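Local structure of glycerate 2-kinase (Pyrococcus horikoshii, 1X3L) at residues T80-G85 with D102-L107; H98-E103 with D148-T153; R277-Q280 with K285-I288; Q309-A312 with R316-E319. The protein catalyses the ATP-dependent phosphorylation of D-glycerate to 2-phosphoglycerate, and can also use other nucleotides or pyrophosphate as phosphate donor. One frame throughout, in Å; residues are numbered along the deposited sequence.

Contact 1: residues T80-G85 with D102-L107; sequences TKYGYG and DEKSIL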
# COMPACT_ATOMS: atom_id res chain seq x y z
N THR A 80 -14.92 -1.75 -6.77
CA THR A 80 -14.48 -1.47 -5.40
C THR A 80 -15.34 -2.20 -4.37
O THR A 80 -16.30 -2.89 -4.72
CB THR A 80 -14.52 0.05 -5.13
OG1 THR A 80 -13.89 0.33 -3.87
CG2 THR A 80 -15.96 0.56 -5.09
N LYS A 81 -14.98 -2.05 -3.10
CA LYS A 81 -15.70 -2.70 -2.00
C LYS A 81 -17.10 -2.15 -1.79
O LYS A 81 -17.42 -1.03 -2.20
CB LYS A 81 -14.91 -2.56 -0.70
CG LYS A 81 -13.65 -3.41 -0.63
CD LYS A 81 -12.92 -3.19 0.70
CE LYS A 81 -13.80 -3.54 1.89
NZ LYS A 81 -14.21 -4.97 1.91
N TYR A 82 -17.94 -2.94 -1.13
CA TYR A 82 -19.31 -2.53 -0.84
C TYR A 82 -19.26 -1.32 0.09
O TYR A 82 -18.58 -1.35 1.12
CB TYR A 82 -20.07 -3.68 -0.17
CG TYR A 82 -20.32 -4.86 -1.08
CD1 TYR A 82 -21.13 -4.73 -2.22
CD2 TYR A 82 -19.73 -6.10 -0.84
CE1 TYR A 82 -21.34 -5.80 -3.08
CE2 TYR A 82 -19.93 -7.18 -1.70
CZ TYR A 82 -20.73 -7.02 -2.81
OH TYR A 82 -20.92 -8.08 -3.67
N GLY A 83 -19.98 -0.27 -0.28
CA GLY A 83 -19.99 0.94 0.52
C GLY A 83 -19.06 2.02 -0.01
O GLY A 83 -19.27 3.20 0.24
N TYR A 84 -18.03 1.61 -0.75
CA TYR A 84 -17.07 2.55 -1.31
C TYR A 84 -17.63 3.29 -2.53
O TYR A 84 -16.98 4.17 -3.08
CB TYR A 84 -15.74 1.83 -1.59
CG TYR A 84 -15.03 1.36 -0.34
CD1 TYR A 84 -15.69 0.58 0.61
CD2 TYR A 84 -13.70 1.69 -0.11
CE1 TYR A 84 -15.04 0.14 1.76
CE2 TYR A 84 -13.04 1.26 1.04
CZ TYR A 84 -13.71 0.49 1.97
OH TYR A 84 -13.06 0.06 3.11
N GLY A 85 -18.84 2.91 -2.92
CA GLY A 85 -19.53 3.50 -4.06
C GLY A 85 -18.96 4.73 -4.75
O GLY A 85 -18.01 4.63 -5.51
N ASP A 102 -16.86 -12.57 -4.83
CA ASP A 102 -18.23 -13.03 -5.07
C ASP A 102 -18.57 -12.81 -6.53
O ASP A 102 -17.70 -12.44 -7.33
CB ASP A 102 -19.24 -12.31 -4.16
CG ASP A 102 -19.28 -10.81 -4.38
OD1 ASP A 102 -19.13 -10.36 -5.53
OD2 ASP A 102 -19.49 -10.08 -3.39
N GLU A 103 -19.83 -13.03 -6.90
CA GLU A 103 -20.25 -12.87 -8.29
C GLU A 103 -20.03 -11.48 -8.86
O GLU A 103 -19.85 -11.32 -10.06
CB GLU A 103 -21.71 -13.29 -8.46
CG GLU A 103 -21.94 -14.78 -8.26
CD GLU A 103 -20.96 -15.64 -9.06
OE1 GLU A 103 -20.84 -15.42 -10.28
OE2 GLU A 103 -20.33 -16.53 -8.46
N LYS A 104 -20.04 -10.46 -8.00
CA LYS A 104 -19.81 -9.10 -8.48
C LYS A 104 -18.36 -8.92 -8.91
O LYS A 104 -18.07 -8.14 -9.81
CB LYS A 104 -20.18 -8.09 -7.38
CG LYS A 104 -21.67 -8.05 -7.06
CD LYS A 104 -22.48 -7.59 -8.26
CE LYS A 104 -23.98 -7.74 -8.02
NZ LYS A 104 -24.48 -6.94 -6.86
N SER A 105 -17.45 -9.66 -8.27
CA SER A 105 -16.03 -9.59 -8.62
C SER A 105 -15.88 -10.07 -10.05
O SER A 105 -15.15 -9.48 -10.84
CB SER A 105 -15.22 -10.51 -7.70
OG SER A 105 -15.39 -10.16 -6.34
N ILE A 106 -16.58 -11.15 -10.37
CA ILE A 106 -16.55 -11.72 -11.70
C ILE A 106 -17.19 -10.75 -12.68
O ILE A 106 -16.66 -10.52 -13.76
CB ILE A 106 -17.30 -13.07 -11.74
CG1 ILE A 106 -16.47 -14.14 -11.02
CG2 ILE A 106 -17.60 -13.47 -13.18
CD1 ILE A 106 -17.06 -15.53 -11.09
N LEU A 107 -18.32 -10.18 -12.28
CA LEU A 107 -19.02 -9.22 -13.12
C LEU A 107 -18.08 -8.06 -13.45
O LEU A 107 -18.06 -7.57 -14.58
CB LEU A 107 -20.26 -8.68 -12.39
CG LEU A 107 -21.05 -7.60 -13.12
CD1 LEU A 107 -21.51 -8.11 -14.48
CD2 LEU A 107 -22.24 -7.18 -12.27
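A capping box at the start of helix 103-118 receives the phenol of Tyr82, which reaches over from the turn that follows strand 75-81. Tyr82 OH donates to Asp102 OD2 in a very short hydrogen bond of 2.5 Å. The oxygen lies at the edge of the ring, in its plane, while the carboxylate as a whole is turned 44° from the ring. Lys104 adds a lighter touch, its CG lying 3.5 Å from Tyr82 OH. The two carboxylate oxygens divide the work. OD2 takes the phenol, and Asp102 OD1 takes the helix end, accepting from Lys104 N at 2.6 Å and from Ser105 N at 3.3 Å, the two donors arriving from opposite faces of the carboxylate. Asp102 CG sits between the backbone N and the carbonyl carbon (chi1 61°), which swings OD1 back over these amides. In return Asp102 N donates to Ser105 OG, 3.2 Å away, completing the box. A leucine in place of Asp102 would probably leave Tyr82 OH without its acceptor and the first turn of the helix without its side-chain cap. On the other side, a type II turn from Lys81 to Tyr84 carries Tyr82 and is closed by Tyr84 N to Lys81 O at 3.1 Å; Gly83, at phi 100°, takes a conformation in which a CB would jam against the preceding carbonyl. Glu95 of strand 92-96 accepts from Gly83 N.

Contact 2: residues H98-E103 with D148-T153; sequences HPIPDE and DLKLTT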
# COMPACT_ATOMS: atom_id res chain seq x y z
N HIS A 98 -14.90 -8.71 -0.86
CA HIS A 98 -13.55 -8.60 -0.33
C HIS A 98 -13.64 -8.77 1.19
O HIS A 98 -14.52 -8.20 1.83
CB HIS A 98 -12.94 -7.23 -0.66
CG HIS A 98 -11.56 -7.03 -0.10
ND1 HIS A 98 -11.34 -6.69 1.21
CD2 HIS A 98 -10.34 -7.17 -0.67
CE1 HIS A 98 -10.04 -6.63 1.43
NE2 HIS A 98 -9.41 -6.92 0.30
N PRO A 99 -12.71 -9.54 1.79
CA PRO A 99 -11.57 -10.26 1.20
C PRO A 99 -11.92 -11.52 0.42
O PRO A 99 -11.03 -12.17 -0.13
CB PRO A 99 -10.71 -10.56 2.42
CG PRO A 99 -11.74 -10.85 3.46
CD PRO A 99 -12.75 -9.74 3.25
N ILE A 100 -13.19 -11.89 0.37
CA ILE A 100 -13.60 -13.08 -0.36
C ILE A 100 -14.38 -12.66 -1.60
O ILE A 100 -15.37 -11.94 -1.50
CB ILE A 100 -14.49 -14.00 0.50
CG1 ILE A 100 -13.72 -14.43 1.75
CG2 ILE A 100 -14.91 -15.23 -0.31
CD1 ILE A 100 -14.52 -15.33 2.68
N PRO A 101 -13.92 -13.10 -2.78
CA PRO A 101 -14.58 -12.75 -4.03
C PRO A 101 -15.99 -13.32 -4.16
O PRO A 101 -16.29 -14.39 -3.63
CB PRO A 101 -13.64 -13.32 -5.08
CG PRO A 101 -13.12 -14.56 -4.40
CD PRO A 101 -12.83 -14.06 -3.01
N ASP A 102 -16.86 -12.57 -4.83
CA ASP A 102 -18.23 -13.03 -5.07
C ASP A 102 -18.57 -12.81 -6.53
O ASP A 102 -17.70 -12.44 -7.33
CB ASP A 102 -19.24 -12.31 -4.16
CG ASP A 102 -19.28 -10.81 -4.38
OD1 ASP A 102 -19.13 -10.36 -5.53
OD2 ASP A 102 -19.49 -10.08 -3.39
N GLU A 103 -19.83 -13.03 -6.90
CA GLU A 103 -20.25 -12.87 -8.29
C GLU A 103 -20.03 -11.48 -8.86
O GLU A 103 -19.85 -11.32 -10.06
CB GLU A 103 -21.71 -13.29 -8.46
CG GLU A 103 -21.94 -14.78 -8.26
CD GLU A 103 -20.96 -15.64 -9.06
OE1 GLU A 103 -20.84 -15.42 -10.28
OE2 GLU A 103 -20.33 -16.53 -8.46
N ASP A 148 -14.90 -23.14 -6.95
CA ASP A 148 -13.74 -24.02 -7.11
C ASP A 148 -12.52 -23.25 -6.63
O ASP A 148 -11.62 -23.82 -6.01
CB ASP A 148 -13.54 -24.42 -8.58
CG ASP A 148 -14.59 -25.40 -9.07
OD1 ASP A 148 -14.92 -26.34 -8.33
OD2 ASP A 148 -15.06 -25.23 -10.22
N LEU A 149 -12.49 -21.96 -6.93
CA LEU A 149 -11.39 -21.10 -6.53
C LEU A 149 -11.30 -21.06 -5.01
O LEU A 149 -10.23 -21.26 -4.44
CB LEU A 149 -11.59 -19.69 -7.08
CG LEU A 149 -10.66 -18.59 -6.55
CD1 LEU A 149 -9.20 -18.99 -6.76
CD2 LEU A 149 -10.96 -17.29 -7.27
N LYS A 150 -12.44 -20.82 -4.36
CA LYS A 150 -12.48 -20.76 -2.90
C LYS A 150 -11.95 -22.04 -2.26
O LYS A 150 -11.11 -21.99 -1.37
CB LYS A 150 -13.91 -20.51 -2.41
CG LYS A 150 -14.50 -19.17 -2.82
CD LYS A 150 -15.88 -18.98 -2.19
CE LYS A 150 -16.50 -17.66 -2.59
NZ LYS A 150 -17.83 -17.46 -1.94
N LEU A 151 -12.43 -23.19 -2.73
CA LEU A 151 -11.98 -24.46 -2.18
C LEU A 151 -10.47 -24.64 -2.36
O LEU A 151 -9.79 -25.14 -1.47
CB LEU A 151 -12.72 -25.62 -2.86
CG LEU A 151 -14.24 -25.63 -2.71
CD1 LEU A 151 -14.81 -26.87 -3.39
CD2 LEU A 151 -14.62 -25.61 -1.24
N THR A 152 -9.96 -24.23 -3.52
CA THR A 152 -8.54 -24.36 -3.79
C THR A 152 -7.74 -23.47 -2.84
O THR A 152 -6.82 -23.93 -2.18
CB THR A 152 -8.21 -23.96 -5.25
OG1 THR A 152 -8.97 -24.78 -6.15
CG2 THR A 152 -6.73 -24.15 -5.53
N THR A 153 -8.11 -22.19 -2.78
CA THR A 153 -7.43 -21.25 -1.90
C THR A 153 -7.49 -21.71 -0.45
O THR A 153 -6.55 -21.49 0.32
CB THR A 153 -8.03 -19.83 -2.00
OG1 THR A 153 -9.45 -19.91 -1.84
CG2 THR A 153 -7.72 -19.21 -3.35
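Ile100 and Lys150 meet with their side chains crossing at about a right angle. The lysine comes off helix 146-158 as a straight rod, extended beyond CG, and its far end passes the branch methyl of the isoleucine: Lys150 CE lies 3.7 Å from Ile100 CG2, with Lys150 NZ slightly farther at 4.0 Å. Ile100 CG2 stands opposite its own backbone N across the CA-CB bond, while CG1 is opposite the carbonyl carbon (chi1 -59°), and it is the CG2 branch that does the touching. The same methylene of the lysine also rests against the backbone, Lys150 CE being 3.4 Å from Pro101 O. Lys150 NZ stays 3.8 Å from Pro101 O, and no hydrogen bond joins the two segments, so the lysine contributes mainly the hydrocarbon of its chain. The CB atoms of Pro101 and Leu149 point toward the opposite segment, and the side chains approach only loosely. The contact lies at the protein surface. The loop leads from strand 92-96, at the edge of the parallel sheet, into helix 103-118; Pro101 also leans on Leu146 of helix 146-158 and on Ala135 of helix 133-136, which places this connection against two helices from later in the chain.

Contact 3: residues R277-Q280 with K285-I288; sequences REAQ and KAYI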
# COMPACT_ATOMS: atom_id res chain seq x y z
N ARG A 277 11.13 16.58 1.18
CA ARG A 277 11.04 17.75 0.32
C ARG A 277 10.52 18.96 1.10
O ARG A 277 11.08 20.06 1.01
CB ARG A 277 10.12 17.44 -0.87
CG ARG A 277 10.00 18.55 -1.90
CD ARG A 277 9.12 18.10 -3.08
NE ARG A 277 9.72 17.00 -3.84
CZ ARG A 277 9.31 15.73 -3.81
NH1 ARG A 277 8.26 15.37 -3.07
NH2 ARG A 277 9.95 14.82 -4.52
N GLU A 278 9.46 18.77 1.87
CA GLU A 278 8.89 19.86 2.66
C GLU A 278 9.87 20.25 3.77
O GLU A 278 10.05 21.44 4.05
CB GLU A 278 7.55 19.42 3.26
CG GLU A 278 6.82 20.48 4.08
CD GLU A 278 6.60 21.78 3.32
OE1 GLU A 278 6.43 21.74 2.09
OE2 GLU A 278 6.59 22.84 3.97
N ALA A 279 10.52 19.26 4.37
CA ALA A 279 11.48 19.52 5.43
C ALA A 279 12.58 20.45 4.91
O ALA A 279 12.97 21.40 5.58
CB ALA A 279 12.09 18.22 5.92
N GLN A 280 13.08 20.16 3.71
CA GLN A 280 14.12 21.00 3.13
C GLN A 280 13.62 22.42 2.89
O GLN A 280 14.35 23.38 3.11
CB GLN A 280 14.62 20.37 1.82
CG GLN A 280 15.32 19.03 2.06
CD GLN A 280 15.46 18.19 0.81
OE1 GLN A 280 14.55 18.12 -0.00
NE2 GLN A 280 16.61 17.53 0.66
N LYS A 285 17.89 19.83 6.85
CA LYS A 285 18.53 18.88 5.96
C LYS A 285 17.64 17.68 6.28
O LYS A 285 17.27 17.48 7.43
CB LYS A 285 19.98 18.62 6.40
CG LYS A 285 20.96 19.71 5.98
CD LYS A 285 21.01 19.84 4.46
CE LYS A 285 21.98 20.94 4.03
NZ LYS A 285 23.39 20.66 4.45
N ALA A 286 17.28 16.89 5.28
CA ALA A 286 16.41 15.75 5.51
C ALA A 286 16.98 14.48 4.91
O ALA A 286 17.54 14.51 3.82
CB ALA A 286 15.02 16.02 4.93
N TYR A 287 16.82 13.37 5.62
CA TYR A 287 17.35 12.10 5.14
C TYR A 287 16.37 10.97 5.32
O TYR A 287 15.77 10.82 6.39
CB TYR A 287 18.64 11.77 5.89
CG TYR A 287 19.70 12.83 5.75
CD1 TYR A 287 20.53 12.88 4.63
CD2 TYR A 287 19.85 13.81 6.74
CE1 TYR A 287 21.49 13.88 4.49
CE2 TYR A 287 20.81 14.81 6.61
CZ TYR A 287 21.62 14.84 5.49
OH TYR A 287 22.58 15.83 5.38
N ILE A 288 16.19 10.17 4.27
CA ILE A 288 15.31 9.02 4.33
C ILE A 288 16.24 7.88 4.71
O ILE A 288 17.10 7.47 3.92
CB ILE A 288 14.64 8.75 2.97
CG1 ILE A 288 13.72 9.92 2.62
CG2 ILE A 288 13.86 7.45 3.03
CD1 ILE A 288 13.15 9.87 1.21
O HOH W 1 18.63 17.60 2.84
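Apolar contact between Ala279 and Ala286 joins the end of helix 268-281 to the first residues of strand 285-290. Both CA-CB bonds point toward the opposite segment, and the two methyls meet at a slant, Ala279 CB to Ala286 CB being 3.8 Å. With nothing bulkier than a methyl on either side, helix and strand can come close here. Gln280 extends the apolar patch sparingly: its CG lies 4.2 Å from Ala286 CB, so the strand methyl touches two consecutive helix residues.

The polar part of the contact is indirect. No hydrogen bond runs straight from one segment to the other; a single water spans them instead. It accepts from Gln280 NE2 at 3.0 Å and from Ala286 N at 2.9 Å, which gives that strand amide a partner on the helix side. Gln280 CG lies opposite its carbonyl carbon (chi1 -65°), and the chain then runs on extended (chi2 163°), carrying the amide past the methyls to the water.

Along the chain the two segments follow closely: the chain turns back after the helix, so the strand start lies against the helix end. Strand 285-290 is the outermost strand of the mixed sheet within this chain, pairing in parallel with strand 322-328 through Lys285 and Tyr287. Ala279 also touches Val323 of that neighbour, Ala286 touches Ala276 one turn earlier in the helix, and Glu278 is salt-bridged to Arg12 of helix 6-20.

Contact 4: residues Q309-A312 with R316-E319; sequences QEIA and RPFE
Glu310 OE2 is gripped by two nitrogens of Arg316, NE at 2.7 Å and NH2 at 3.0 Å, in a salt bridge that ties helix 297-314 to the loop leaving it. The guanidinium approaches side-on and spends both N-H groups on the one oxygen. Arg316 NE meets the anti lone pair of OE2, pointing away from the other carboxylate oxygen, with an N-H...O angle of 156°; Arg316 NH2 comes nearly along the C-O bond and is more bent. The two flat groups are almost coplanar, 9° apart. Arg316 CB points away from the helix; with CG between the backbone N and the carbonyl carbon (chi1 66°) the chain heads for Glu310, extended from CG to NE, and Glu310 bends at chi2 to meet it. Beneath the charges, Glu310 CG lies 3.7 Å from Arg316 CG. With an alanine here in place of Glu310, the Arg316 guanidinium would probably lose this carboxylate and be freer to swing.

Ile311 forms the apolar half. Ile311 CG1 rests 3.9 Å from CD of Pro317, which follows a cis peptide bond, and Ile311 CD1 reaches the edge of the Phe318 ring, 4.1 Å from Phe318 CD1 and near the ring plane. Apart from this packing, Ile311 CG2 meets backbone oxygen, 3.5 Å from Phe318 O.

Arg314 stands near the pair, in a weak, long ion pair with the same carboxylate oxygen and with its like charge close to Arg316 NH2. The negative Glu310 would therefore be expected to offset two crowded arginines at this surface, while the buried Ile311 adds apolar packing against Pro317 and Phe318.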
# COMPACT_ATOMS: atom_id res chain seq x y z
N GLN A 309 19.76 10.76 19.92
CA GLN A 309 20.67 11.10 21.02
C GLN A 309 22.04 11.51 20.49
O GLN A 309 22.60 12.53 20.90
CB GLN A 309 20.89 9.90 21.94
CG GLN A 309 19.82 9.62 22.95
CD GLN A 309 20.23 8.51 23.91
OE1 GLN A 309 20.40 7.35 23.51
NE2 GLN A 309 20.42 8.86 25.17
N GLU A 310 22.58 10.70 19.58
CA GLU A 310 23.89 10.94 18.99
C GLU A 310 23.93 12.29 18.27
O GLU A 310 24.88 13.05 18.40
CB GLU A 310 24.23 9.80 18.03
CG GLU A 310 25.70 9.68 17.65
CD GLU A 310 26.58 9.23 18.82
OE1 GLU A 310 26.05 8.65 19.80
OE2 GLU A 310 27.81 9.44 18.74
N ILE A 311 22.87 12.57 17.51
CA ILE A 311 22.77 13.82 16.76
C ILE A 311 22.75 15.04 17.68
O ILE A 311 23.50 16.00 17.48
CB ILE A 311 21.48 13.82 15.88
CG1 ILE A 311 21.64 12.79 14.74
CG2 ILE A 311 21.20 15.22 15.31
CD1 ILE A 311 20.42 12.65 13.86
N ALA A 312 21.91 15.00 18.71
CA ALA A 312 21.81 16.12 19.65
C ALA A 312 23.05 16.25 20.53
O ALA A 312 23.41 17.35 20.95
CB ALA A 312 20.57 15.95 20.52
N ARG A 316 26.39 13.99 15.00
CA ARG A 316 26.64 12.90 14.05
C ARG A 316 25.55 11.86 14.27
O ARG A 316 25.02 11.73 15.37
CB ARG A 316 28.03 12.29 14.29
CG ARG A 316 28.20 11.57 15.62
CD ARG A 316 29.68 11.28 15.97
NE ARG A 316 29.77 10.43 17.15
CZ ARG A 316 30.89 10.13 17.80
NH1 ARG A 316 32.07 10.60 17.39
NH2 ARG A 316 30.83 9.34 18.86
N PRO A 317 25.18 11.11 13.22
CA PRO A 317 25.71 11.14 11.85
C PRO A 317 25.42 12.43 11.07
O PRO A 317 26.01 12.66 10.02
CB PRO A 317 25.06 9.92 11.21
CG PRO A 317 23.74 9.87 11.88
CD PRO A 317 24.09 10.12 13.33
N PHE A 318 24.51 13.26 11.59
CA PHE A 318 24.16 14.53 10.95
C PHE A 318 24.15 15.66 11.98
O PHE A 318 23.93 15.42 13.16
CB PHE A 318 22.76 14.47 10.32
CG PHE A 318 22.51 13.25 9.49
CD1 PHE A 318 21.60 12.28 9.91
CD2 PHE A 318 23.18 13.07 8.28
CE1 PHE A 318 21.35 11.15 9.13
CE2 PHE A 318 22.93 11.94 7.49
CZ PHE A 318 22.01 10.98 7.92
N GLU A 319 24.38 16.89 11.52
CA GLU A 319 24.35 18.06 12.39
C GLU A 319 22.94 18.65 12.36
O GLU A 319 22.34 18.78 11.30
CB GLU A 319 25.31 19.15 11.87
CG GLU A 319 26.80 18.85 12.00
CD GLU A 319 27.31 18.91 13.43
OE1 GLU A 319 26.58 19.41 14.31
OE2 GLU A 319 28.45 18.45 13.67

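Overall arrangement
From the N terminus, contact 1 closes the loop that runs from strand 75-81 through its parallel neighbour 92-96 to helix 103-118. Contact 2 opens before contact 1 has closed, sharing Asp102 and Glu103, so their loops overlap without nesting; it reaches helix 146-158, and the two touch at Lys81 and His98. Together they link the edge of the parallel sheet, through the loop after strand 92-96, to helices 103-118 and 146-158. Contacts 3 and 4 follow in series, each closing a short loop at the end of a helix, 268-281 and then 297-314, beside the mixed sheet. Their centres lie about 15 Å apart, joined by the Tyr287-Phe318 ring stack, across the chain's centre from the first pair.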